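Local coordinates for putative transcription protein (Pseudomonas aeruginosa PAO1, PDB 4GCV) that probably binds DNA as a dimeric HxlR-type helix-turn-helix transcription factor, and has been proposed to sense oxidative stress, at residues 23-31 against 45-56; 12-22 against 96-104. The protein carries 2 engineered substitutions. All coordinates share one frame; numbering follows the deposited sequence.

Contact 1. Residues 23-31 against 45-56; sequences WWSILIMRD and SLDIAPNMLTRR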
loop_
_atom_site.group_PDB
_atom_site.type_symbol
_atom_site.label_atom_id
_atom_site.label_comp_id
_atom_site.label_asym_id
_atom_site.label_seq_id
_atom_site.Cartn_x
_atom_site.Cartn_y
_atom_site.Cartn_z
ATOM N N TRP B 23 7.871 -3.854 5.067
ATOM C CA TRP B 23 8.064 -3.705 6.505
ATOM C C TRP B 23 9.005 -2.560 6.900
ATOM O O TRP B 23 8.588 -1.662 7.593
ATOM C CB TRP B 23 8.488 -5.061 7.111
ATOM C CG TRP B 23 8.862 -4.998 8.582
ATOM C CD1 TRP B 23 10.106 -5.186 9.115
ATOM C CD2 TRP B 23 7.978 -4.779 9.699
ATOM N NE1 TRP B 23 10.052 -5.101 10.492
ATOM C CE2 TRP B 23 8.766 -4.824 10.872
ATOM C CE3 TRP B 23 6.607 -4.505 9.817
ATOM C CZ2 TRP B 23 8.224 -4.621 12.153
ATOM C CZ3 TRP B 23 6.068 -4.321 11.088
ATOM C CH2 TRP B 23 6.877 -4.370 12.235
ATOM N N TRP B 24 10.263 -2.624 6.462
ATOM C CA TRP B 24 11.214 -1.547 6.663
ATOM C C TRP B 24 10.781 -0.208 6.074
ATOM O O TRP B 24 10.892 0.797 6.742
ATOM C CB TRP B 24 12.581 -1.955 6.125
ATOM C CG TRP B 24 13.144 -3.024 6.941
ATOM C CD1 TRP B 24 13.337 -4.332 6.567
ATOM C CD2 TRP B 24 13.516 -2.938 8.308
ATOM N NE1 TRP B 24 13.830 -5.052 7.614
ATOM C CE2 TRP B 24 13.961 -4.225 8.698
ATOM C CE3 TRP B 24 13.528 -1.903 9.249
ATOM C CZ2 TRP B 24 14.436 -4.496 9.986
ATOM C CZ3 TRP B 24 13.975 -2.176 10.533
ATOM C CH2 TRP B 24 14.439 -3.460 10.884
ATOM N N SER B 25 10.222 -0.182 4.869
ATOM C CA SER B 25 9.668 1.085 4.341
ATOM C C SER B 25 8.638 1.654 5.300
ATOM O O SER B 25 8.597 2.852 5.539
ATOM C CB SER B 25 8.989 0.883 2.995
ATOM O OG SER B 25 9.900 0.397 2.054
ATOM N N ILE B 26 7.804 0.795 5.876
ATOM C CA ILE B 26 6.777 1.317 6.779
ATOM C C ILE B 26 7.383 1.895 8.015
ATOM O O ILE B 26 6.964 2.933 8.477
ATOM C CB ILE B 26 5.751 0.247 7.104
ATOM C CG1 ILE B 26 4.881 0.007 5.867
ATOM C CG2 ILE B 26 4.911 0.611 8.335
ATOM C CD1 ILE B 26 4.196 -1.389 5.937
ATOM N N LEU B 27 8.420 1.252 8.538
ATOM C CA LEU B 27 9.005 1.684 9.785
ATOM C C LEU B 27 9.763 2.970 9.556
ATOM O O LEU B 27 9.629 3.915 10.312
ATOM C CB LEU B 27 9.895 0.567 10.365
ATOM C CG LEU B 27 9.187 -0.641 10.986
ATOM C CD1 LEU B 27 10.249 -1.547 11.618
ATOM C CD2 LEU B 27 8.170 -0.223 12.085
ATOM N N ILE B 28 10.548 3.025 8.484
ATOM C CA ILE B 28 11.298 4.235 8.173
ATOM C C ILE B 28 10.388 5.414 7.808
ATOM O O ILE B 28 10.527 6.521 8.364
ATOM C CB ILE B 28 12.332 3.966 7.045
ATOM C CG1 ILE B 28 13.328 2.888 7.475
ATOM C CG2 ILE B 28 13.071 5.226 6.657
ATOM C CD1 ILE B 28 14.030 2.219 6.271
HETATM N N MSE B 29 9.421 5.194 6.924
HETATM C CA MSE B 29 8.493 6.282 6.598
HETATM C C MSE B 29 7.797 6.821 7.843
HETATM O O MSE B 29 7.735 8.054 8.062
HETATM C CB MSE B 29 7.494 5.849 5.536
HETATM C CG MSE B 29 8.110 5.647 4.180
HETATM SE SE MSE B 29 9.012 7.369 3.607
HETATM C CE MSE B 29 7.344 8.228 3.077
ATOM N N ARG B 30 7.305 5.920 8.696
ATOM C CA ARG B 30 6.712 6.330 9.951
ATOM C C ARG B 30 7.618 7.248 10.775
ATOM O O ARG B 30 7.192 8.315 11.232
ATOM C CB ARG B 30 6.351 5.091 10.772
ATOM C CG ARG B 30 5.557 5.386 11.978
ATOM C CD ARG B 30 5.288 4.103 12.815
ATOM N NE ARG B 30 4.727 4.496 14.099
ATOM C CZ ARG B 30 5.457 4.932 15.120
ATOM N NH1 ARG B 30 6.784 5.003 15.002
ATOM N NH2 ARG B 30 4.870 5.309 16.261
ATOM N N ASP B 31 8.864 6.837 10.969
ATOM C CA ASP B 31 9.803 7.657 11.739
ATOM C C ASP B 31 10.114 8.962 11.035
ATOM O O ASP B 31 10.302 9.979 11.704
ATOM C CB ASP B 31 11.138 6.920 11.920
ATOM C CG ASP B 31 11.115 5.880 13.005
ATOM O OD1 ASP B 31 10.317 6.015 13.967
ATOM O OD2 ASP B 31 11.939 4.919 12.906
ATOM N N SER B 45 17.087 4.070 16.370
ATOM C CA SER B 45 15.687 3.897 16.698
ATOM C C SER B 45 15.102 2.605 16.135
ATOM O O SER B 45 14.393 1.878 16.844
ATOM C CB SER B 45 14.881 5.112 16.261
ATOM O OG SER B 45 13.616 4.638 15.841
ATOM N N LEU B 46 15.440 2.289 14.891
ATOM C CA LEU B 46 14.934 1.080 14.226
ATOM C C LEU B 46 15.773 -0.202 14.434
ATOM O O LEU B 46 15.417 -1.316 14.007
ATOM C CB LEU B 46 14.771 1.395 12.745
ATOM C CG LEU B 46 13.394 1.823 12.183
ATOM C CD1 LEU B 46 12.316 2.339 13.213
ATOM C CD2 LEU B 46 13.576 2.731 11.049
ATOM N N ASP B 47 16.899 -0.056 15.091
ATOM C CA ASP B 47 17.833 -1.187 15.272
ATOM C C ASP B 47 18.106 -1.962 13.994
ATOM O O ASP B 47 17.980 -3.199 13.966
ATOM C CB ASP B 47 17.378 -2.137 16.383
ATOM C CG ASP B 47 18.486 -3.015 16.843
ATOM O OD1 ASP B 47 19.647 -2.539 16.743
ATOM O OD2 ASP B 47 18.220 -4.167 17.287
ATOM N N ILE B 48 18.512 -1.237 12.953
ATOM C CA ILE B 48 18.754 -1.799 11.633
ATOM C C ILE B 48 20.210 -1.579 11.250
ATOM O O ILE B 48 20.766 -0.510 11.498
ATOM C CB ILE B 48 17.775 -1.150 10.602
ATOM C CG1 ILE B 48 18.121 -1.441 9.128
ATOM C CG2 ILE B 48 17.673 0.395 10.781
ATOM C CD1 ILE B 48 16.903 -1.058 8.211
ATOM N N ALA B 49 20.834 -2.582 10.646
ATOM C CA ALA B 49 22.198 -2.435 10.168
ATOM C C ALA B 49 22.309 -1.364 9.065
ATOM O O ALA B 49 21.402 -1.217 8.286
ATOM C CB ALA B 49 22.753 -3.800 9.656
ATOM N N PRO B 50 23.445 -0.653 9.003
ATOM C CA PRO B 50 23.713 0.471 8.087
ATOM C C PRO B 50 23.483 0.173 6.613
ATOM O O PRO B 50 22.829 0.963 5.931
ATOM C CB PRO B 50 25.217 0.735 8.286
ATOM C CG PRO B 50 25.488 0.266 9.652
ATOM C CD PRO B 50 24.600 -0.913 9.883
ATOM N N ASN B 51 24.048 -0.927 6.113
ATOM C CA ASN B 51 23.991 -1.215 4.684
ATOM C C ASN B 51 22.552 -1.357 4.254
ATOM O O ASN B 51 22.186 -0.998 3.149
ATOM C CB ASN B 51 24.777 -2.481 4.298
ATOM C CG ASN B 51 26.273 -2.239 4.183
ATOM O OD1 ASN B 51 26.757 -1.137 4.445
ATOM N ND2 ASN B 51 27.015 -3.271 3.779
HETATM N N MSE B 52 21.728 -1.885 5.132
HETATM C CA MSE B 52 20.337 -2.085 4.785
HETATM C C MSE B 52 19.518 -0.806 4.965
HETATM O O MSE B 52 18.577 -0.526 4.192
HETATM C CB MSE B 52 19.767 -3.179 5.654
HETATM C CG MSE B 52 18.292 -3.004 5.864
HETATM SE SE MSE B 52 17.355 -4.402 4.986
HETATM C CE MSE B 52 17.671 -5.795 6.351
ATOM N N LEU B 53 19.866 -0.031 5.981
ATOM C CA LEU B 53 19.213 1.230 6.171
ATOM C C LEU B 53 19.422 2.104 4.893
ATOM O O LEU B 53 18.511 2.808 4.454
ATOM C CB LEU B 53 19.741 1.902 7.441
ATOM C CG LEU B 53 19.199 3.314 7.714
ATOM C CD1 LEU B 53 17.661 3.349 7.671
ATOM C CD2 LEU B 53 19.682 3.847 9.016
ATOM N N THR B 54 20.616 2.005 4.305
ATOM C CA THR B 54 21.060 2.854 3.232
ATOM C C THR B 54 20.320 2.464 1.965
ATOM O O THR B 54 19.851 3.338 1.198
ATOM C CB THR B 54 22.600 2.729 3.032
ATOM O OG1 THR B 54 23.251 3.348 4.140
ATOM C CG2 THR B 54 23.087 3.400 1.739
ATOM N N ARG B 55 20.189 1.161 1.745
ATOM C CA ARG B 55 19.514 0.694 0.563
ATOM C C ARG B 55 18.038 1.119 0.629
ATOM O O ARG B 55 17.454 1.533 -0.371
ATOM C CB ARG B 55 19.671 -0.817 0.433
ATOM C CG ARG B 55 20.282 -1.233 -0.908
ATOM C CD ARG B 55 21.018 -2.591 -0.818
ATOM N NE ARG B 55 20.330 -3.488 0.105
ATOM C CZ ARG B 55 20.955 -4.248 1.004
ATOM N NH1 ARG B 55 22.280 -4.207 1.093
ATOM N NH2 ARG B 55 20.256 -5.025 1.841
ATOM N N ARG B 56 17.445 1.023 1.814
ATOM C CA ARG B 56 16.017 1.304 2.025
ATOM C C ARG B 56 15.744 2.817 1.937
ATOM O O ARG B 56 14.763 3.244 1.327
ATOM C CB ARG B 56 15.532 0.746 3.376
ATOM C CG ARG B 56 15.227 -0.766 3.439
ATOM C CD ARG B 56 14.150 -1.225 2.448
ATOM N NE ARG B 56 13.675 -2.603 2.668
ATOM C CZ ARG B 56 14.459 -3.683 2.718
ATOM N NH1 ARG B 56 15.778 -3.560 2.602
ATOM N NH2 ARG B 56 13.939 -4.892 2.909
HETATM O O HOH W 1 10.625 -2.532 3.243
#
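Trp24 of helix 23-33 meets Ile48, Met52, Arg56 and the carbonyl of Leu46, and these contacts give the aromatic part of the interface. Ile48 reaches over one face of the indole, its CD1 lying 3.9 Å from the centroid of the Trp24 six-membered ring, a CH-pi contact. That methyl gets there because CG1 of Ile48 stands anti to the backbone N (chi1 168°). Near the plane of the same ring, Leu46 O sits at the edge, 3.9 Å from Trp24 CZ3. The selenium of Met52, a selenomethionine, approaches the five-membered ring obliquely in a Met-aromatic contact, although its placement is less certain because it crowds Arg56 NH1 in the model. Trp24 CD1 lies over one face of the Arg56 guanidinium, toward its rim; the two planes are 80° apart, so the groups are not stacked.

The apolar packing centres on Leu46, which sits among Trp24, Leu27 and Ile28. Its CD2 lies 3.6 Å from Ile28 CG1, and its CG 4.1 Å from Leu27 CB. The tip of Ile28 extends the other way, CD1 coming 3.6 Å from Arg56 CB and also touching Leu53.

Polar links are few. Water 1 accepts from Ser25 N and, in the guanidinium plane, from Arg56 NE at 3.1 Å, bridging the two helices.

Helices 23-33 and 50-62 cross at -81° over these segments. Helices 39-46 and 50-62, with the turn at Asp47 between them, form the helix-turn-helix expected of the HxlR family, in which the second helix is probably the recognition helix. Phe42 covers Ile28 and Leu53, helix 84-101 packs on Ile26, and Arg155 NE of the second subunit hydrogen-bonds to Leu46 O.

Contact 2. Residues 12-22 against 96-104; sequences PIARSLERVGE and FVAWGNRHY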
loop_
_atom_site.group_PDB
_atom_site.type_symbol
_atom_site.label_atom_id
_atom_site.label_comp_id
_atom_site.label_asym_id
_atom_site.label_seq_id
_atom_site.Cartn_x
_atom_site.Cartn_y
_atom_site.Cartn_z
ATOM N N PRO B 12 3.780 -12.349 13.567
ATOM C CA PRO B 12 3.060 -12.506 12.307
ATOM C C PRO B 12 2.934 -11.295 11.371
ATOM O O PRO B 12 3.100 -11.474 10.173
ATOM C CB PRO B 12 1.685 -13.012 12.760
ATOM C CG PRO B 12 2.045 -13.859 14.067
ATOM C CD PRO B 12 3.064 -12.972 14.712
ATOM N N ILE B 13 2.640 -10.092 11.857
ATOM C CA ILE B 13 2.492 -8.958 10.935
ATOM C C ILE B 13 3.837 -8.549 10.283
ATOM O O ILE B 13 3.847 -8.159 9.127
ATOM C CB ILE B 13 1.845 -7.735 11.590
ATOM C CG1 ILE B 13 1.116 -6.894 10.541
ATOM C CG2 ILE B 13 2.870 -6.917 12.323
ATOM C CD1 ILE B 13 0.633 -5.537 11.011
ATOM N N ALA B 14 4.950 -8.642 11.009
ATOM C CA ALA B 14 6.253 -8.314 10.419
ATOM C C ALA B 14 6.583 -9.292 9.281
ATOM O O ALA B 14 7.027 -8.907 8.187
ATOM C CB ALA B 14 7.378 -8.329 11.516
ATOM N N ARG B 15 6.318 -10.564 9.538
ATOM C CA ARG B 15 6.535 -11.595 8.546
ATOM C C ARG B 15 5.710 -11.392 7.264
ATOM O O ARG B 15 6.267 -11.458 6.166
ATOM C CB ARG B 15 6.319 -13.000 9.160
ATOM C CG ARG B 15 7.612 -13.637 9.794
ATOM C CD ARG B 15 7.352 -15.086 10.240
ATOM N NE ARG B 15 8.506 -15.988 10.069
ATOM C CZ ARG B 15 9.188 -16.546 11.077
ATOM N NH1 ARG B 15 8.847 -16.303 12.346
ATOM N NH2 ARG B 15 10.214 -17.359 10.832
ATOM N N SER B 16 4.409 -11.123 7.388
ATOM C CA SER B 16 3.572 -10.826 6.221
ATOM C C SER B 16 4.061 -9.600 5.459
ATOM O O SER B 16 4.067 -9.602 4.239
ATOM C CB SER B 16 2.130 -10.546 6.622
ATOM O OG SER B 16 1.497 -11.708 7.081
ATOM N N LEU B 17 4.440 -8.561 6.193
ATOM C CA LEU B 17 4.824 -7.315 5.600
ATOM C C LEU B 17 6.202 -7.443 4.973
ATOM O O LEU B 17 6.455 -6.843 3.937
ATOM C CB LEU B 17 4.731 -6.146 6.598
ATOM C CG LEU B 17 3.299 -5.708 7.029
ATOM C CD1 LEU B 17 3.339 -4.604 8.137
ATOM C CD2 LEU B 17 2.428 -5.245 5.853
ATOM N N GLU B 18 7.079 -8.239 5.566
ATOM C CA GLU B 18 8.391 -8.519 4.920
ATOM C C GLU B 18 8.206 -9.303 3.649
ATOM O O GLU B 18 8.855 -9.036 2.651
ATOM C CB GLU B 18 9.359 -9.232 5.862
ATOM C CG GLU B 18 9.917 -8.305 6.966
ATOM C CD GLU B 18 10.673 -9.067 8.046
ATOM O OE1 GLU B 18 10.277 -10.217 8.405
ATOM O OE2 GLU B 18 11.670 -8.504 8.551
ATOM N N ARG B 19 7.261 -10.236 3.685
ATOM C CA ARG B 19 6.987 -11.111 2.556
ATOM C C ARG B 19 6.479 -10.300 1.360
ATOM O O ARG B 19 6.641 -10.679 0.210
ATOM C CB ARG B 19 5.970 -12.165 2.986
ATOM C CG ARG B 19 5.822 -13.309 2.041
ATOM C CD ARG B 19 5.314 -14.552 2.722
ATOM N NE ARG B 19 5.108 -15.584 1.708
ATOM C CZ ARG B 19 3.967 -16.241 1.515
ATOM N NH1 ARG B 19 2.897 -15.988 2.276
ATOM N NH2 ARG B 19 3.900 -17.165 0.562
ATOM N N VAL B 20 5.902 -9.139 1.651
ATOM C CA VAL B 20 5.280 -8.336 0.635
ATOM C C VAL B 20 6.213 -7.149 0.343
ATOM O O VAL B 20 5.929 -6.315 -0.511
ATOM C CB VAL B 20 3.836 -7.977 1.112
ATOM C CG1 VAL B 20 3.784 -6.657 1.885
ATOM C CG2 VAL B 20 2.818 -8.054 -0.027
ATOM N N GLY B 21 7.351 -7.087 1.035
ATOM C CA GLY B 21 8.398 -6.072 0.737
ATOM C C GLY B 21 8.198 -4.657 1.279
ATOM O O GLY B 21 8.889 -3.738 0.822
ATOM N N GLU B 22 7.323 -4.471 2.284
ATOM C CA GLU B 22 7.051 -3.136 2.868
ATOM C C GLU B 22 7.392 -2.868 4.335
ATOM O O GLU B 22 7.169 -1.766 4.813
ATOM C CB GLU B 22 5.549 -2.814 2.776
ATOM C CG GLU B 22 5.035 -2.772 1.380
ATOM C CD GLU B 22 5.591 -1.602 0.580
ATOM O OE1 GLU B 22 5.918 -0.508 1.131
ATOM O OE2 GLU B 22 5.678 -1.823 -0.620
ATOM N N PHE B 96 -1.397 -0.947 4.739
ATOM C CA PHE B 96 -0.637 -2.191 4.817
ATOM C C PHE B 96 -0.818 -2.778 6.198
ATOM O O PHE B 96 -0.881 -3.997 6.334
ATOM C CB PHE B 96 0.867 -1.999 4.567
ATOM C CG PHE B 96 1.268 -2.130 3.099
ATOM C CD1 PHE B 96 1.437 -3.375 2.523
ATOM C CD2 PHE B 96 1.432 -0.992 2.294
ATOM C CE1 PHE B 96 1.792 -3.493 1.164
ATOM C CE2 PHE B 96 1.768 -1.127 0.940
ATOM C CZ PHE B 96 1.959 -2.362 0.392
ATOM N N VAL B 97 -0.885 -1.929 7.235
ATOM C CA VAL B 97 -1.093 -2.515 8.523
ATOM C C VAL B 97 -2.469 -3.123 8.786
ATOM O O VAL B 97 -2.525 -4.174 9.369
ATOM C CB VAL B 97 -0.429 -1.776 9.739
ATOM C CG1 VAL B 97 0.578 -0.677 9.372
ATOM C CG2 VAL B 97 -1.343 -1.511 10.871
ATOM N N ALA B 98 -3.533 -2.494 8.270
ATOM C CA ALA B 98 -4.877 -2.978 8.378
ATOM C C ALA B 98 -4.929 -4.317 7.627
ATOM O O ALA B 98 -5.512 -5.288 8.123
ATOM C CB ALA B 98 -5.913 -1.958 7.803
ATOM N N TRP B 99 -4.290 -4.365 6.464
ATOM C CA TRP B 99 -4.106 -5.606 5.725
ATOM C C TRP B 99 -3.410 -6.724 6.528
ATOM O O TRP B 99 -3.926 -7.832 6.568
ATOM C CB TRP B 99 -3.314 -5.363 4.456
ATOM C CG TRP B 99 -3.010 -6.613 3.740
ATOM C CD1 TRP B 99 -3.868 -7.351 2.967
ATOM C CD2 TRP B 99 -1.761 -7.300 3.734
ATOM N NE1 TRP B 99 -3.207 -8.468 2.471
ATOM C CE2 TRP B 99 -1.911 -8.447 2.929
ATOM C CE3 TRP B 99 -0.501 -7.036 4.309
ATOM C CZ2 TRP B 99 -0.857 -9.337 2.689
ATOM C CZ3 TRP B 99 0.536 -7.936 4.071
ATOM C CH2 TRP B 99 0.344 -9.068 3.270
ATOM N N GLY B 100 -2.252 -6.425 7.110
ATOM C CA GLY B 100 -1.467 -7.357 7.895
ATOM C C GLY B 100 -2.238 -7.840 9.121
ATOM O O GLY B 100 -2.140 -8.988 9.499
ATOM N N ASN B 101 -3.016 -6.954 9.729
ATOM C CA ASN B 101 -3.799 -7.306 10.920
ATOM C C ASN B 101 -5.127 -7.997 10.633
ATOM O O ASN B 101 -5.783 -8.478 11.522
ATOM C CB ASN B 101 -4.005 -6.099 11.805
ATOM C CG ASN B 101 -2.859 -5.895 12.764
ATOM O OD1 ASN B 101 -2.161 -6.856 13.132
ATOM N ND2 ASN B 101 -2.648 -4.633 13.188
ATOM N N ARG B 102 -5.498 -8.075 9.371
ATOM C CA ARG B 102 -6.699 -8.768 8.939
ATOM C C ARG B 102 -6.695 -10.193 9.486
ATOM O O ARG B 102 -5.683 -10.917 9.353
ATOM C CB ARG B 102 -6.646 -8.825 7.426
ATOM C CG ARG B 102 -7.795 -8.182 6.668
ATOM C CD ARG B 102 -8.692 -7.260 7.466
ATOM N NE ARG B 102 -9.916 -7.962 7.818
ATOM C CZ ARG B 102 -10.832 -8.333 6.937
ATOM N NH1 ARG B 102 -10.639 -8.070 5.652
ATOM N NH2 ARG B 102 -11.931 -8.974 7.340
ATOM N N HIS B 103 -7.786 -10.595 10.132
ATOM C CA HIS B 103 -7.873 -11.961 10.682
ATOM C C HIS B 103 -6.996 -12.200 11.900
ATOM O O HIS B 103 -6.754 -13.362 12.261
ATOM C CB HIS B 103 -7.514 -13.038 9.643
ATOM C CG HIS B 103 -8.238 -12.896 8.336
ATOM N ND1 HIS B 103 -9.604 -12.726 8.252
ATOM C CD2 HIS B 103 -7.781 -12.892 7.059
ATOM C CE1 HIS B 103 -9.959 -12.631 6.982
ATOM N NE2 HIS B 103 -8.874 -12.737 6.239
ATOM N N TYR B 104 -6.481 -11.147 12.523
ATOM C CA TYR B 104 -5.761 -11.337 13.792
ATOM C C TYR B 104 -6.542 -10.617 14.856
ATOM O O TYR B 104 -7.049 -9.516 14.617
ATOM C CB TYR B 104 -4.295 -10.866 13.705
ATOM C CG TYR B 104 -3.451 -11.896 13.012
ATOM C CD1 TYR B 104 -2.898 -12.943 13.727
ATOM C CD2 TYR B 104 -3.281 -11.877 11.627
ATOM C CE1 TYR B 104 -2.161 -13.933 13.099
ATOM C CE2 TYR B 104 -2.537 -12.856 10.983
ATOM C CZ TYR B 104 -1.980 -13.884 11.726
ATOM O OH TYR B 104 -1.245 -14.881 11.125
HETATM O O HOH W 2 -0.598 -10.881 8.095
#
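Ile13 lies directly against Gly100, its CG1 3.7 Å from Gly100 CA, where the backbones approach most closely, with CA atoms 5.2 Å apart. Gly100, having no side chain, presents its bare CA to Ile13. With CG1 anti to the backbone N (chi1 -153°), Ile13 carries CD1 on to Val97 and the amide of Asn101. One helical turn later, Leu17 CD2 fits between the CB of Phe96, at 3.8 Å, and the edge of the Trp99 ring, near whose plane Ser16 O also lies. Glu22 covers one face of Phe96: its CG makes a CH-pi contact 3.5 Å from the ring centroid, and the carboxylate is stacked 23° from the ring plane.

In the next shell, Gly21 ends helix 12-19 in a Schellman motif, with Glu22 N bonded to Leu17 O at 3.0 Å; this turn and the side-chain bend at chi2 are consistent with Glu22 lying over Phe96. Its carboxylate bonds glycerol, probably from the crystallisation liquor, close to Glu22 of the second subunit. Water 2 joins Ser16 OG to Gly100 O, donating to the latter at 2.8 Å. Lys85 NZ of the second subunit hydrogen-bonds to Ser16 OG and Lys85 O accepts from Trp99 NE1, while Asn101 ND2 is held by Val111 O.

No direct hydrogen bond crosses between the segments; cohesion is therefore mainly apolar, with Ser16, Trp99 and Asn101 satisfied from outside.

Helix 12-19 is followed, after the short turn 20-22, by helix 23-33, so contacts 1 and 2 are consecutive along the chain at their first segments; contact 1 is nested inside the loop that contact 2 closes. Their centres lie about 16 Å apart, yet they touch. The ring of Trp23 packs on Ala14 and Leu17, with Trp23 CE3 3.7 Å from Leu17 CD1, and Ile26 CD1 lies 3.7 Å from Phe96 CB. Helix 23-33 thus stands between the helix-turn-helix of contact 1 and the helix pair of contact 2. Both contacts also meet the second subunit, consistent with a probable DNA-binding unit built into the dimer.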